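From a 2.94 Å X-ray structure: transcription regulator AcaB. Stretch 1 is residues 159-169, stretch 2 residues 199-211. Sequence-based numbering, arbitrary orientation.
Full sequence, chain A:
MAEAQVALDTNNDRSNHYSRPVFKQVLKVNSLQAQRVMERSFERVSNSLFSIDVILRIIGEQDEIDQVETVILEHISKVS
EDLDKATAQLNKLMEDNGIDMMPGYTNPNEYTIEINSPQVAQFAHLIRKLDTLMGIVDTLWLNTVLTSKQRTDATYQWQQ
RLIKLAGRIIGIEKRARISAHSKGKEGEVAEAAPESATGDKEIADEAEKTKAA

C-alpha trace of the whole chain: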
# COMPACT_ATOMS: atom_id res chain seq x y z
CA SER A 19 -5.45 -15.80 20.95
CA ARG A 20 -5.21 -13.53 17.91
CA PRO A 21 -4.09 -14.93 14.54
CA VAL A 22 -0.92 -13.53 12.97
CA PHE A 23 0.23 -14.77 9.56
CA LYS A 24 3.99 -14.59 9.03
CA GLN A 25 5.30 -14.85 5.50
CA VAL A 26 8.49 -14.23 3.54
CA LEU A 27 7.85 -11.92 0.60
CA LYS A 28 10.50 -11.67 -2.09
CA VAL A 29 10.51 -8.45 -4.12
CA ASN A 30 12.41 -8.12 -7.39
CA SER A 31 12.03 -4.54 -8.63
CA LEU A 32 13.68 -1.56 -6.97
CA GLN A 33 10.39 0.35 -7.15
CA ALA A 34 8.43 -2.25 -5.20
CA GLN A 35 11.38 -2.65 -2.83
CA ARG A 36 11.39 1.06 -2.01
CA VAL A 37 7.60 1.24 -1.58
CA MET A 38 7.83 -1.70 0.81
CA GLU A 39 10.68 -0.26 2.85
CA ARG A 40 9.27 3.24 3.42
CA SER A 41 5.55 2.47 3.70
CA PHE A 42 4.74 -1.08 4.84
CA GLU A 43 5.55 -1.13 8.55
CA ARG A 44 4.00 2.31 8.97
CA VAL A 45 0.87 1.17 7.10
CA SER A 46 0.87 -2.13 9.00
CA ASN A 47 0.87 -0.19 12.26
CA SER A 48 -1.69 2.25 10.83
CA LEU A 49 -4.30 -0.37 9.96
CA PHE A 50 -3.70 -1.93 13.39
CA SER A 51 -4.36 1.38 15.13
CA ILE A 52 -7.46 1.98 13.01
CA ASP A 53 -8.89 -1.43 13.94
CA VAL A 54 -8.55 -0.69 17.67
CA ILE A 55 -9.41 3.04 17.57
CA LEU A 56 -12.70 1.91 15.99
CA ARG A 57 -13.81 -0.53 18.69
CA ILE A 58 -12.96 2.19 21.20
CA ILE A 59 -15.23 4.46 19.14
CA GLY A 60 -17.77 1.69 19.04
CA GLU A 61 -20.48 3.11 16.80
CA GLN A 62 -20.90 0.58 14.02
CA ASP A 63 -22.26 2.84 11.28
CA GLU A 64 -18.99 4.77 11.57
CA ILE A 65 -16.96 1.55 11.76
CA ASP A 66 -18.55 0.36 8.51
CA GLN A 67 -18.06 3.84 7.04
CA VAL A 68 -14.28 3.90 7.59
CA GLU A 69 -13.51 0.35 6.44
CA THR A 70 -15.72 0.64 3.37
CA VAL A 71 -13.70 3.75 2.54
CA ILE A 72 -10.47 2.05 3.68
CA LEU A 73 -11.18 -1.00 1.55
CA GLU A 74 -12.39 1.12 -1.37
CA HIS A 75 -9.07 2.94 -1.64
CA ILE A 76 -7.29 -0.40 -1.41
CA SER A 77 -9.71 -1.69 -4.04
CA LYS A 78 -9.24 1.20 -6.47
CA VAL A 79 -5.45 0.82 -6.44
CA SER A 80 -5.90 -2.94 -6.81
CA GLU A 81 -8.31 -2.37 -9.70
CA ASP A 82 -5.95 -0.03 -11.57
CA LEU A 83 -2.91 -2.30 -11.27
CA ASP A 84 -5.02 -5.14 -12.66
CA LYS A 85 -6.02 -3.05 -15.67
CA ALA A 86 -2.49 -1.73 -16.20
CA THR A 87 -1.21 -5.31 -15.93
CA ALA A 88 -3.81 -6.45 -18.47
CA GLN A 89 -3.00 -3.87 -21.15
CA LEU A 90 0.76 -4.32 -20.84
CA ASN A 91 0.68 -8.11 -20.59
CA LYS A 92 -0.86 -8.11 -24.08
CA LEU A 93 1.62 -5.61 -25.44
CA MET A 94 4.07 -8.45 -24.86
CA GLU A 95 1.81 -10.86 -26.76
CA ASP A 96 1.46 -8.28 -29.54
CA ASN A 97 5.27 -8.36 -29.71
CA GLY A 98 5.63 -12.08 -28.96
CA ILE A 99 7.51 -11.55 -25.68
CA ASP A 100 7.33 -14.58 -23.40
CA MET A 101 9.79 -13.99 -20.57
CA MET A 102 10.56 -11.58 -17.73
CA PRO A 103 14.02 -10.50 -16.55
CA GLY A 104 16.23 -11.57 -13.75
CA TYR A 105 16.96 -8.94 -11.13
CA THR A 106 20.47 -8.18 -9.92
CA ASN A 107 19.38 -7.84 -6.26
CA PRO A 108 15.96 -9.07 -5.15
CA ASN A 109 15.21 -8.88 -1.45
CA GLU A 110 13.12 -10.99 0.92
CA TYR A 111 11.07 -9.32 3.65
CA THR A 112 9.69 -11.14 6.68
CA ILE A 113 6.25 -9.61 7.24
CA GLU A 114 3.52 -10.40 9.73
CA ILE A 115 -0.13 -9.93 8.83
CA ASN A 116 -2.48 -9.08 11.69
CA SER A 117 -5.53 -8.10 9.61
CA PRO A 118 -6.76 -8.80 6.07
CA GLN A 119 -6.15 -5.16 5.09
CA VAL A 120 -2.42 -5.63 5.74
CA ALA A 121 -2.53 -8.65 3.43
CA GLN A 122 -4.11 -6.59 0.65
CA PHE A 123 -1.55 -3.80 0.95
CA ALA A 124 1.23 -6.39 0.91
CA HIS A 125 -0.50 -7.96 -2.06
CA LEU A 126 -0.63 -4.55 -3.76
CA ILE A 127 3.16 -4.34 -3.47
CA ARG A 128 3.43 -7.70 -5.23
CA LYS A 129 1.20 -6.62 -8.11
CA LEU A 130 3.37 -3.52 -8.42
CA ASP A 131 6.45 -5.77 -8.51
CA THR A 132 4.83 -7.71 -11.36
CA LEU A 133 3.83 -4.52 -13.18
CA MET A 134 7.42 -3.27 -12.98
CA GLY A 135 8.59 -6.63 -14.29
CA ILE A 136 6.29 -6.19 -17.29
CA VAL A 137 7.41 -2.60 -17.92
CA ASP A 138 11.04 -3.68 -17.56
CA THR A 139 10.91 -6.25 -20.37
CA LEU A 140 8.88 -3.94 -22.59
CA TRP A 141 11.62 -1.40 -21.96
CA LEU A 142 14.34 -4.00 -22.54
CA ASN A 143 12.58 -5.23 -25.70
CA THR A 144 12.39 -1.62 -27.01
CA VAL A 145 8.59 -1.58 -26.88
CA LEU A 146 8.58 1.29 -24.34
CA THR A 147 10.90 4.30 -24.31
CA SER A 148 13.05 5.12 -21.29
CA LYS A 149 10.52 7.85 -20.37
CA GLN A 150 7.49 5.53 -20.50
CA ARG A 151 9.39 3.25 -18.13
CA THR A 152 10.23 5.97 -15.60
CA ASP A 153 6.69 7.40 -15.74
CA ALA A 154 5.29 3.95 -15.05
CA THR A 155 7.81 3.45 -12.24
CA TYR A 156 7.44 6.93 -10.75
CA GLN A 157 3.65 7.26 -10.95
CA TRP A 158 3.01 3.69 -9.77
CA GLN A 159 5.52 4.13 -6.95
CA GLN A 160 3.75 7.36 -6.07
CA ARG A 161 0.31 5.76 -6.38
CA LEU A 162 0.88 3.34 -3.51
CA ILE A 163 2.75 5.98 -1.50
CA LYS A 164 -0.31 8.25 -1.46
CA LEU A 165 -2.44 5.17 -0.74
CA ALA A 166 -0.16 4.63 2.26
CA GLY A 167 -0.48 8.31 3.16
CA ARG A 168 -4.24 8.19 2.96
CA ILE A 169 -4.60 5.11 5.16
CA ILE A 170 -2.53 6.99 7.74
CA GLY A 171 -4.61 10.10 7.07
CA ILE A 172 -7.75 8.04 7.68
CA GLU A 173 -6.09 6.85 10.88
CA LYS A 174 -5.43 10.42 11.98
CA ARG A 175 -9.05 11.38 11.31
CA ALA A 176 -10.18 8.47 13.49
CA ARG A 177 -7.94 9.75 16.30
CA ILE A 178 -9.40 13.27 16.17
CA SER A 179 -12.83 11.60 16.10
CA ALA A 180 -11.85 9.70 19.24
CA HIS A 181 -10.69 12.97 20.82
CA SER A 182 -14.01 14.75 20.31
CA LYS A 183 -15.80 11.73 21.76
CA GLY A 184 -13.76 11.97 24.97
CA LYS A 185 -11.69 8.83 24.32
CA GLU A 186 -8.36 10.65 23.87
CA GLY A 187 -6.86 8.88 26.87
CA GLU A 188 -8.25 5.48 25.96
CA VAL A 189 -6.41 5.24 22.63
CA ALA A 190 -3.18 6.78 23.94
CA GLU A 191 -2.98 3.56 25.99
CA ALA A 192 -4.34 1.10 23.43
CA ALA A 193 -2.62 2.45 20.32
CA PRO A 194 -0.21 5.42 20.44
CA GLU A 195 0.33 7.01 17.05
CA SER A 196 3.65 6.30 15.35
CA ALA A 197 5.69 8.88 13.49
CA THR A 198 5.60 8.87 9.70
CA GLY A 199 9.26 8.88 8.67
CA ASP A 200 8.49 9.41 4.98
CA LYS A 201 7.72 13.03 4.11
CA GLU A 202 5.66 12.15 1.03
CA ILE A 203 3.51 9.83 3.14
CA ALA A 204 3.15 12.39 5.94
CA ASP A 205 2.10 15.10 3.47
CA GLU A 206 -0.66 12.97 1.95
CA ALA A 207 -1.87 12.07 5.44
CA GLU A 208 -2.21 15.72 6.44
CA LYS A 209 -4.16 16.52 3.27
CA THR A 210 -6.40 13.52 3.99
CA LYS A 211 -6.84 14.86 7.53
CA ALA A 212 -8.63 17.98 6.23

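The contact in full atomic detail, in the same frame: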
# COMPACT_ATOMS: atom_id res chain seq x y z
N GLN A 159 4.92 3.96 -8.27
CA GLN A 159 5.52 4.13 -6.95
C GLN A 159 4.75 5.16 -6.15
O GLN A 159 4.38 4.92 -4.99
CB GLN A 159 6.98 4.56 -7.08
CG GLN A 159 7.96 3.71 -6.32
CD GLN A 159 9.39 4.11 -6.58
OE1 GLN A 159 9.77 4.44 -7.71
NE2 GLN A 159 10.20 4.11 -5.53
N GLN A 160 4.46 6.30 -6.76
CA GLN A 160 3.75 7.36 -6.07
C GLN A 160 2.33 6.95 -5.74
O GLN A 160 1.81 7.33 -4.68
CB GLN A 160 3.78 8.63 -6.92
CG GLN A 160 3.31 9.89 -6.24
CD GLN A 160 2.99 10.99 -7.24
OE1 GLN A 160 3.67 12.01 -7.30
NE2 GLN A 160 1.96 10.76 -8.06
N ARG A 161 1.70 6.13 -6.58
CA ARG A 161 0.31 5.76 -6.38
C ARG A 161 0.11 4.99 -5.08
O ARG A 161 -0.84 5.25 -4.33
CB ARG A 161 -0.19 4.93 -7.57
CG ARG A 161 -1.64 4.52 -7.47
CD ARG A 161 -2.55 5.50 -8.18
NE ARG A 161 -3.94 5.33 -7.75
CZ ARG A 161 -4.79 4.47 -8.31
NH1 ARG A 161 -4.40 3.71 -9.32
NH2 ARG A 161 -6.03 4.38 -7.85
N LEU A 162 0.99 4.04 -4.78
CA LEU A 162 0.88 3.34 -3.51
C LEU A 162 1.34 4.20 -2.35
O LEU A 162 0.85 4.03 -1.23
CB LEU A 162 1.67 2.03 -3.53
CG LEU A 162 1.00 0.88 -4.30
CD1 LEU A 162 1.51 0.80 -5.73
CD2 LEU A 162 1.21 -0.43 -3.55
N ILE A 163 2.29 5.11 -2.58
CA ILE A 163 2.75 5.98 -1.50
C ILE A 163 1.61 6.87 -1.00
O ILE A 163 1.41 7.02 0.21
CB ILE A 163 3.96 6.81 -1.96
CG1 ILE A 163 5.21 5.93 -2.07
CG2 ILE A 163 4.22 7.94 -0.98
CD1 ILE A 163 5.67 5.32 -0.75
N LYS A 164 0.85 7.49 -1.92
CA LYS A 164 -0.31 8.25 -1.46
C LYS A 164 -1.40 7.34 -0.90
O LYS A 164 -2.15 7.77 -0.01
CB LYS A 164 -0.84 9.20 -2.54
CG LYS A 164 -0.96 8.69 -3.94
CD LYS A 164 -2.13 9.36 -4.63
CE LYS A 164 -1.70 10.68 -5.28
NZ LYS A 164 -0.74 10.57 -6.41
N LEU A 165 -1.53 6.11 -1.40
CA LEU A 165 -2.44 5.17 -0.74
C LEU A 165 -2.00 4.93 0.70
O LEU A 165 -2.82 4.98 1.63
CB LEU A 165 -2.48 3.85 -1.50
CG LEU A 165 -3.36 2.81 -0.80
CD1 LEU A 165 -4.78 3.34 -0.60
CD2 LEU A 165 -3.36 1.51 -1.56
N ALA A 166 -0.71 4.68 0.91
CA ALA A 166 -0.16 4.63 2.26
C ALA A 166 -0.51 5.88 3.04
O ALA A 166 -1.07 5.81 4.14
CB ALA A 166 1.36 4.45 2.19
N GLY A 167 -0.19 7.05 2.48
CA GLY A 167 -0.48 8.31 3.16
C GLY A 167 -1.93 8.45 3.55
O GLY A 167 -2.26 9.00 4.60
N ARG A 168 -2.83 7.94 2.72
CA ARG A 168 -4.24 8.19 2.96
C ARG A 168 -4.79 7.26 4.03
O ARG A 168 -5.61 7.68 4.86
CB ARG A 168 -4.98 8.09 1.65
CG ARG A 168 -4.72 9.36 0.90
CD ARG A 168 -5.78 9.61 -0.08
NE ARG A 168 -6.97 10.01 0.67
CZ ARG A 168 -8.21 9.69 0.36
NH1 ARG A 168 -8.41 8.99 -0.71
NH2 ARG A 168 -9.23 10.08 1.13
N ILE A 169 -4.35 6.01 4.03
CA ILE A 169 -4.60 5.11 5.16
C ILE A 169 -4.22 5.81 6.46
O ILE A 169 -5.03 5.91 7.39
CB ILE A 169 -3.83 3.80 4.97
CG1 ILE A 169 -4.48 2.97 3.85
CG2 ILE A 169 -3.77 3.02 6.28
CD1 ILE A 169 -3.69 1.74 3.47
N GLY A 199 7.91 8.48 9.04
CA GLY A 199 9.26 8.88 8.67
C GLY A 199 9.42 9.32 7.24
O GLY A 199 10.44 9.92 6.90
N ASP A 200 8.43 9.05 6.38
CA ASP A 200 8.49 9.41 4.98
C ASP A 200 7.71 10.70 4.78
O ASP A 200 6.53 10.77 5.14
CB ASP A 200 7.92 8.30 4.10
CG ASP A 200 8.24 8.50 2.64
OD1 ASP A 200 9.41 8.27 2.25
OD2 ASP A 200 7.34 8.91 1.88
N LYS A 201 8.37 11.72 4.22
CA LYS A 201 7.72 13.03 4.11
C LYS A 201 6.59 13.01 3.09
O LYS A 201 5.58 13.70 3.27
CB LYS A 201 8.74 14.12 3.78
CG LYS A 201 8.17 15.52 3.98
CD LYS A 201 8.84 16.58 3.12
CE LYS A 201 8.06 17.88 3.20
NZ LYS A 201 7.32 18.17 1.94
N GLU A 202 6.75 12.26 2.00
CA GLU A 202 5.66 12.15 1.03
C GLU A 202 4.43 11.55 1.69
O GLU A 202 3.30 12.02 1.48
CB GLU A 202 6.07 11.27 -0.16
CG GLU A 202 6.94 11.91 -1.22
CD GLU A 202 6.90 11.12 -2.52
OE1 GLU A 202 5.82 11.07 -3.15
OE2 GLU A 202 7.91 10.49 -2.88
N ILE A 203 4.62 10.50 2.49
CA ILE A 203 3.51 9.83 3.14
C ILE A 203 2.87 10.74 4.18
O ILE A 203 1.64 10.80 4.31
CB ILE A 203 3.98 8.50 3.76
CG1 ILE A 203 4.51 7.57 2.67
CG2 ILE A 203 2.85 7.84 4.52
CD1 ILE A 203 4.83 6.18 3.15
N ALA A 204 3.69 11.48 4.94
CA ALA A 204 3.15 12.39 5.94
C ALA A 204 2.38 13.54 5.31
O ALA A 204 1.38 14.00 5.88
CB ALA A 204 4.28 12.92 6.82
N ASP A 205 2.81 14.00 4.13
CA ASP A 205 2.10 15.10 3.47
C ASP A 205 0.73 14.66 2.99
O ASP A 205 -0.25 15.40 3.13
CB ASP A 205 2.93 15.63 2.30
CG ASP A 205 4.12 16.46 2.76
OD1 ASP A 205 4.37 16.52 3.98
OD2 ASP A 205 4.81 17.04 1.90
N GLU A 206 0.63 13.46 2.42
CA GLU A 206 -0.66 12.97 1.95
C GLU A 206 -1.59 12.67 3.11
O GLU A 206 -2.82 12.76 2.97
CB GLU A 206 -0.47 11.74 1.07
CG GLU A 206 -1.75 11.15 0.50
CD GLU A 206 -2.41 12.05 -0.53
OE1 GLU A 206 -1.70 12.88 -1.15
OE2 GLU A 206 -3.63 11.92 -0.74
N ALA A 207 -1.03 12.32 4.27
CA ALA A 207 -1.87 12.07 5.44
C ALA A 207 -2.45 13.36 5.99
O ALA A 207 -3.60 13.38 6.46
CB ALA A 207 -1.06 11.35 6.52
N GLU A 208 -1.70 14.46 5.93
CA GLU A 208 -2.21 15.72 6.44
C GLU A 208 -3.21 16.36 5.49
O GLU A 208 -4.11 17.07 5.94
CB GLU A 208 -1.05 16.67 6.74
CG GLU A 208 -0.22 16.22 7.92
CD GLU A 208 -0.93 16.44 9.24
OE1 GLU A 208 -1.85 17.29 9.28
OE2 GLU A 208 -0.59 15.76 10.23
N LYS A 209 -3.10 16.10 4.18
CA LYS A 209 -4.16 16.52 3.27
C LYS A 209 -5.42 15.71 3.52
O LYS A 209 -6.53 16.26 3.56
CB LYS A 209 -3.71 16.37 1.82
CG LYS A 209 -2.41 17.06 1.47
CD LYS A 209 -2.31 17.31 -0.03
CE LYS A 209 -1.04 18.06 -0.39
NZ LYS A 209 0.09 17.13 -0.68
N THR A 210 -5.27 14.40 3.70
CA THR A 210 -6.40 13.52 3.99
C THR A 210 -7.00 13.78 5.36
O THR A 210 -8.13 13.36 5.62
CB THR A 210 -5.95 12.06 3.88
OG1 THR A 210 -5.14 11.91 2.70
CG2 THR A 210 -7.15 11.13 3.78
N LYS A 211 -6.29 14.50 6.23
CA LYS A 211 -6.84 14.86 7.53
C LYS A 211 -7.79 16.05 7.46
O LYS A 211 -8.60 16.24 8.37
CB LYS A 211 -5.71 15.15 8.51
CG LYS A 211 -6.10 15.07 9.98
CD LYS A 211 -4.91 15.33 10.89
CE LYS A 211 -4.66 16.81 11.06
NZ LYS A 211 -3.67 17.08 12.14

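Where two helices are to approach closely, one of them commonly offers a glycine at the crossing point, and the transcription regulator AcaB gives a compact example. Residues 159-169 lie within a longer helix, and a second helix begins at Lys201. Their N-to-C directions differ by 51°, and their axes come within 7.1 Å, a short separation for helices packed through side chains. The contact buries 510 Å² in total, counting both sides.

At the start of stretch 1 the contact is slight: Gln160 only brushes Glu202, with CG of Gln160 4.2 Å from OE1 of Glu202. One turn on, Ile163 points toward the second helix and packs against its first turn. Its CG2 lies 3.7 Å from CG1 of Ile203 and 3.9 Å from CB of Glu202. The contact with Ile203 is apolar and buried, while Glu202 lends the aliphatic base of an exposed side chain. The helix start is fixed by Asp200 at the N-cap position, whose OD2 accepts a hydrogen bond from the backbone N of Ile203 at 3.2 Å; Ile203 thus packs through its side chain while its backbone N is bonded to the cap.

Lys164 contributes mainly the root of its side chain and its backbone. Its CB is 3.7 Å from CG of Glu206, and its O is 3.4 Å from that same Glu206 CG, while the end of the lysine leads away. Ala166, directed sideways, extends the apolar patch, with its CB 4.0 Å from CD1 of Ile203.

Gly167 is the centre of the example. Its CA is 4.3 Å from the CA of Ile203 and only 3.5 Å from the O of Ile203, so backbone meets backbone. A CB here would point toward the other helix and fall 2.6 Å from CB of Glu206 and 3.0 Å from O of Ile203, both clashes. The glycine O also sits 3.2 Å from CA of Ala207, whose small side chain is directed sideways.

Beyond the crossing, Arg168 supplies the polar component. Its NE donates a weak hydrogen bond to OG1 of Thr210, at 3.3 Å and an angle of 143°. The same hydroxyl donates to the backbone O of Glu206 at a very short 2.5 Å, so the hydroxyl connects Arg168 to the backbone of the second helix. Glu206 adds opposite charge nearby, but its OE2 is 4.1 Å from NE of Arg168, beyond a salt bridge; the aliphatic CD of Arg168 comes closer to that OE2, at 3.2 Å. Ile169 then turns away, leaving the contact behind.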